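Local atomic coordinates of glycoside Hydrolase (PDB entry 5T9X), a protein that probably hydrolyses glycosidic bonds of agarose-type algal polysaccharides as a family 16 glycoside hydrolase of a human gut bacterium. Residues Q72-N77 with V331-I336. Residues are numbered along the deposited sequence; the frame is centred on the assembly and turned at random.
With NA (sodium ion), chain D.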
ATOM      1  N   GLN A  72      -5.856  15.954  -3.302  1.00 21.48           N
ATOM      2  CA  GLN A  72      -6.085  14.574  -2.816  1.00 21.30           C
ATOM      3  C   GLN A  72      -5.291  14.230  -1.540  1.00 21.74           C
ATOM      4  O   GLN A  72      -5.702  13.335  -0.812  1.00 21.95           O
ATOM      5  CB  GLN A  72      -5.761  13.550  -3.906  1.00 21.18           C
ATOM      6  CG  GLN A  72      -5.902  12.097  -3.502  1.00 20.52           C
ATOM      7  CD  GLN A  72      -7.334  11.750  -3.221  1.00 21.02           C
ATOM      8  OE1 GLN A  72      -8.164  11.816  -4.118  1.00 21.36           O
ATOM      9  NE2 GLN A  72      -7.643  11.375  -1.979  1.00 21.76           N
ATOM     10  N   SER A  73      -4.161  14.922  -1.293  1.00 20.54           N
ATOM     11  CA  SER A  73      -3.383  14.776  -0.071  1.00 19.84           C
ATOM     12  C   SER A  73      -4.268  14.925   1.172  1.00 20.90           C
ATOM     13  O   SER A  73      -5.210  15.712   1.155  1.00 23.18           O
ATOM     14  CB  SER A  73      -2.304  15.845  -0.016  1.00 18.98           C
ATOM     15  OG  SER A  73      -1.573  15.892  -1.205  1.00 18.43           O
ATOM     16  N   ASP A  74      -3.981  14.174   2.231  1.00 20.52           N
ATOM     17  CA  ASP A  74      -4.798  14.216   3.442  1.00 21.40           C
ATOM     18  C   ASP A  74      -3.932  14.018   4.665  1.00 22.44           C
ATOM     19  O   ASP A  74      -3.205  13.031   4.744  1.00 23.14           O
ATOM     20  CB  ASP A  74      -5.919  13.154   3.403  1.00 20.90           C
ATOM     21  CG  ASP A  74      -7.136  13.516   4.307  1.00 21.88           C
ATOM     22  OD1 ASP A  74      -6.985  14.310   5.272  1.00 21.30           O
ATOM     23  OD2 ASP A  74      -8.259  13.001   4.065  1.00 22.43           O
ATOM     24  N   ASP A  75      -4.025  14.949   5.615  1.00 23.91           N
ATOM     25  CA  ASP A  75      -3.382  14.799   6.921  1.00 26.22           C
ATOM     26  C   ASP A  75      -4.234  14.039   7.965  1.00 26.25           C
ATOM     27  O   ASP A  75      -3.776  13.766   9.095  1.00 27.01           O
ATOM     28  CB  ASP A  75      -2.905  16.156   7.457  1.00 28.92           C
ATOM     29  CG  ASP A  75      -4.041  17.123   7.810  1.00 30.62           C
ATOM     30  OD1 ASP A  75      -5.211  16.714   8.007  1.00 34.10           O
ATOM     31  OD2 ASP A  75      -3.739  18.326   7.935  1.00 34.35           O
ATOM     32  N   PHE A  76      -5.469  13.717   7.598  1.00 26.22           N
ATOM     33  CA  PHE A  76      -6.364  12.919   8.421  1.00 27.66           C
ATOM     34  C   PHE A  76      -6.616  13.466   9.834  1.00 29.06           C
ATOM     35  O   PHE A  76      -6.876  12.688  10.737  1.00 30.55           O
ATOM     36  CB  PHE A  76      -5.849  11.482   8.501  1.00 26.39           C
ATOM     37  CG  PHE A  76      -5.817  10.770   7.183  1.00 25.84           C
ATOM     38  CD1 PHE A  76      -7.006  10.474   6.503  1.00 26.32           C
ATOM     39  CD2 PHE A  76      -4.629  10.304   6.659  1.00 25.01           C
ATOM     40  CE1 PHE A  76      -6.985   9.777   5.307  1.00 24.98           C
ATOM     41  CE2 PHE A  76      -4.609   9.612   5.458  1.00 24.49           C
ATOM     42  CZ  PHE A  76      -5.783   9.366   4.776  1.00 24.50           C
ATOM     43  N   ASN A  77      -6.554  14.788  10.028  1.00 31.45           N
ATOM     44  CA  ASN A  77      -6.771  15.394  11.358  1.00 34.61           C
ATOM     45  C   ASN A  77      -8.234  15.852  11.476  1.00 34.67           C
ATOM     46  O   ASN A  77      -8.557  17.045  11.414  1.00 40.48           O
ATOM     47  CB  ASN A  77      -5.750  16.526  11.648  1.00 36.74           C
ATOM     48  CG  ASN A  77      -4.275  16.019  11.705  1.00 39.63           C
ATOM     49  OD1 ASN A  77      -3.984  14.818  11.886  1.00 38.63           O
ATOM     50  ND2 ASN A  77      -3.334  16.952  11.558  1.00 40.66           N
ATOM     51  N   VAL A 331      -2.171   5.322   9.241  1.00 21.65           N
ATOM     52  CA  VAL A 331      -1.556   6.257   8.332  1.00 21.98           C
ATOM     53  C   VAL A 331      -1.881   7.638   8.837  1.00 22.14           C
ATOM     54  O   VAL A 331      -3.051   8.043   8.897  1.00 22.53           O
ATOM     55  CB  VAL A 331      -2.053   6.081   6.900  1.00 23.36           C
ATOM     56  CG1 VAL A 331      -1.529   7.206   6.011  1.00 23.21           C
ATOM     57  CG2 VAL A 331      -1.601   4.727   6.365  1.00 24.99           C
ATOM     58  N   ASP A 332      -0.818   8.350   9.186  1.00 22.27           N
ATOM     59  CA  ASP A 332      -0.887   9.663   9.815  1.00 21.91           C
ATOM     60  C   ASP A 332      -1.179  10.679   8.749  1.00 20.20           C
ATOM     61  O   ASP A 332      -1.946  11.607   8.961  1.00 19.39           O
ATOM     62  CB  ASP A 332       0.467   9.950  10.483  1.00 23.91           C
ATOM     63  CG  ASP A 332       0.507  11.251  11.286  1.00 25.61           C
ATOM     64  OD1 ASP A 332      -0.514  11.994  11.416  1.00 26.68           O
ATOM     65  OD2 ASP A 332       1.626  11.538  11.767  1.00 28.46           O
ATOM     66  N   TRP A 333      -0.521  10.526   7.617  1.00 19.27           N
ATOM     67  CA  TRP A 333      -0.831  11.332   6.459  1.00 18.41           C
ATOM     68  C   TRP A 333      -0.352  10.705   5.162  1.00 18.45           C
ATOM     69  O   TRP A 333       0.524   9.795   5.139  1.00 16.76           O
ATOM     70  CB  TRP A 333      -0.231  12.744   6.588  1.00 17.81           C
ATOM     71  CG  TRP A 333       1.215  12.896   6.992  1.00 17.24           C
ATOM     72  CD1 TRP A 333       1.649  13.294   8.192  1.00 17.59           C
ATOM     73  CD2 TRP A 333       2.391  12.746   6.175  1.00 17.67           C
ATOM     74  NE1 TRP A 333       3.015  13.385   8.214  1.00 18.52           N
ATOM     75  CE2 TRP A 333       3.496  13.053   6.983  1.00 18.06           C
ATOM     76  CE3 TRP A 333       2.618  12.365   4.848  1.00 17.74           C
ATOM     77  CZ2 TRP A 333       4.799  12.999   6.520  1.00 18.14           C
ATOM     78  CZ3 TRP A 333       3.917  12.312   4.383  1.00 17.83           C
ATOM     79  CH2 TRP A 333       4.993  12.627   5.218  1.00 18.02           C
ATOM     80  N   ILE A 334      -0.903  11.254   4.085  1.00 19.35           N
ATOM     81  CA  ILE A 334      -0.493  10.915   2.737  1.00 20.98           C
ATOM     82  C   ILE A 334      -0.509  12.186   1.900  1.00 20.60           C
ATOM     83  O   ILE A 334      -1.517  12.889   1.858  1.00 19.83           O
ATOM     84  CB  ILE A 334      -1.366   9.786   2.142  1.00 22.73           C
ATOM     85  CG1 ILE A 334      -0.819   9.355   0.796  1.00 24.43           C
ATOM     86  CG2 ILE A 334      -2.833  10.190   1.996  1.00 22.77           C
ATOM     87  CD1 ILE A 334      -1.484   8.082   0.303  1.00 26.11           C
ATOM     88  N   ARG A 335       0.624  12.476   1.258  1.00 20.51           N
ATOM     89  CA  ARG A 335       0.807  13.710   0.507  1.00 19.96           C
ATOM     90  C   ARG A 335       1.256  13.428  -0.906  1.00 18.97           C
ATOM     91  O   ARG A 335       1.947  12.457  -1.139  1.00 18.50           O
ATOM     92  CB  ARG A 335       1.798  14.616   1.234  1.00 20.55           C
ATOM     93  CG  ARG A 335       3.234  14.157   1.242  1.00 22.03           C
ATOM     94  CD  ARG A 335       4.059  15.126   2.051  1.00 23.10           C
ATOM     95  NE  ARG A 335       5.451  14.704   2.165  1.00 24.68           N
ATOM     96  CZ  ARG A 335       6.477  15.498   2.476  1.00 26.88           C
ATOM     97  NH1 ARG A 335       6.307  16.809   2.648  1.00 29.43           N
ATOM     98  NH2 ARG A 335       7.709  14.982   2.602  1.00 27.76           N
ATOM     99  N   ILE A 336       0.874  14.313  -1.828  1.00 19.04           N
ATOM    100  CA  ILE A 336       0.991  14.120  -3.272  1.00 18.77           C
ATOM    101  C   ILE A 336       1.409  15.441  -3.889  1.00 19.49           C
ATOM    102  O   ILE A 336       0.754  16.455  -3.651  1.00 19.95           O
ATOM    103  CB  ILE A 336      -0.371  13.734  -3.861  1.00 19.48           C
ATOM    104  CG1 ILE A 336      -0.965  12.545  -3.110  1.00 21.04           C
ATOM    105  CG2 ILE A 336      -0.271  13.383  -5.331  1.00 19.92           C
ATOM    106  CD1 ILE A 336      -2.296  12.110  -3.658  1.00 22.48           C
TER
HETATM  107 NA    NA D 401      -2.275  13.132  10.781  1.00 11.86          NA
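Asp74 and Ile334 form a single antiparallel hydrogen-bonded bridge, joining loop 72-77 to strand 331-336. Asp74 N gives to Ile334 O at 2.8 Å, and Ile334 N returns a nearly straight bond (169°) to Asp74 O. One residue back, Ser73 makes the next link: OG, set beside its backbone N (chi1 -50°), accepts Ile336 N at 3.0 Å in a bent bond (134°) and also bonds to Gln70 O. Exchanging this serine for alanine would remove OG, and is likely to cost Ile336 N this acceptor and Gln70 O this partner, weakening the loop's hold on the strand. Ile336 CD1 lies against Gln72 CG (3.6 Å). Phe76 turns its ring to the strand, CE2 touching Val331 CG1 and Ile334 CG2, each at 3.9 Å, while Asp332 O lies at the ring edge and Asp74 CB covers one face. Two successive Asx turns curl the loop, Asp74 OD1 taking Phe76 N and Asp75 OD1 taking Asn77 N, each from above the carboxylate plane. This curl brings Asp75 O and Asn77 OD1 to the sodium ion, which Asp332 grips twice, through O at 2.4 Å and OD1 at 2.2 Å; the shared ion accounts for Asp75 O and Asp332 O lying 2.8 Å apart. Glu51 and Gly118 complete this site, tying the loop to a classic bulge (Asp332, Trp333 opposite Tyr167) of the family 16 beta-sandwich (jelly-roll) fold.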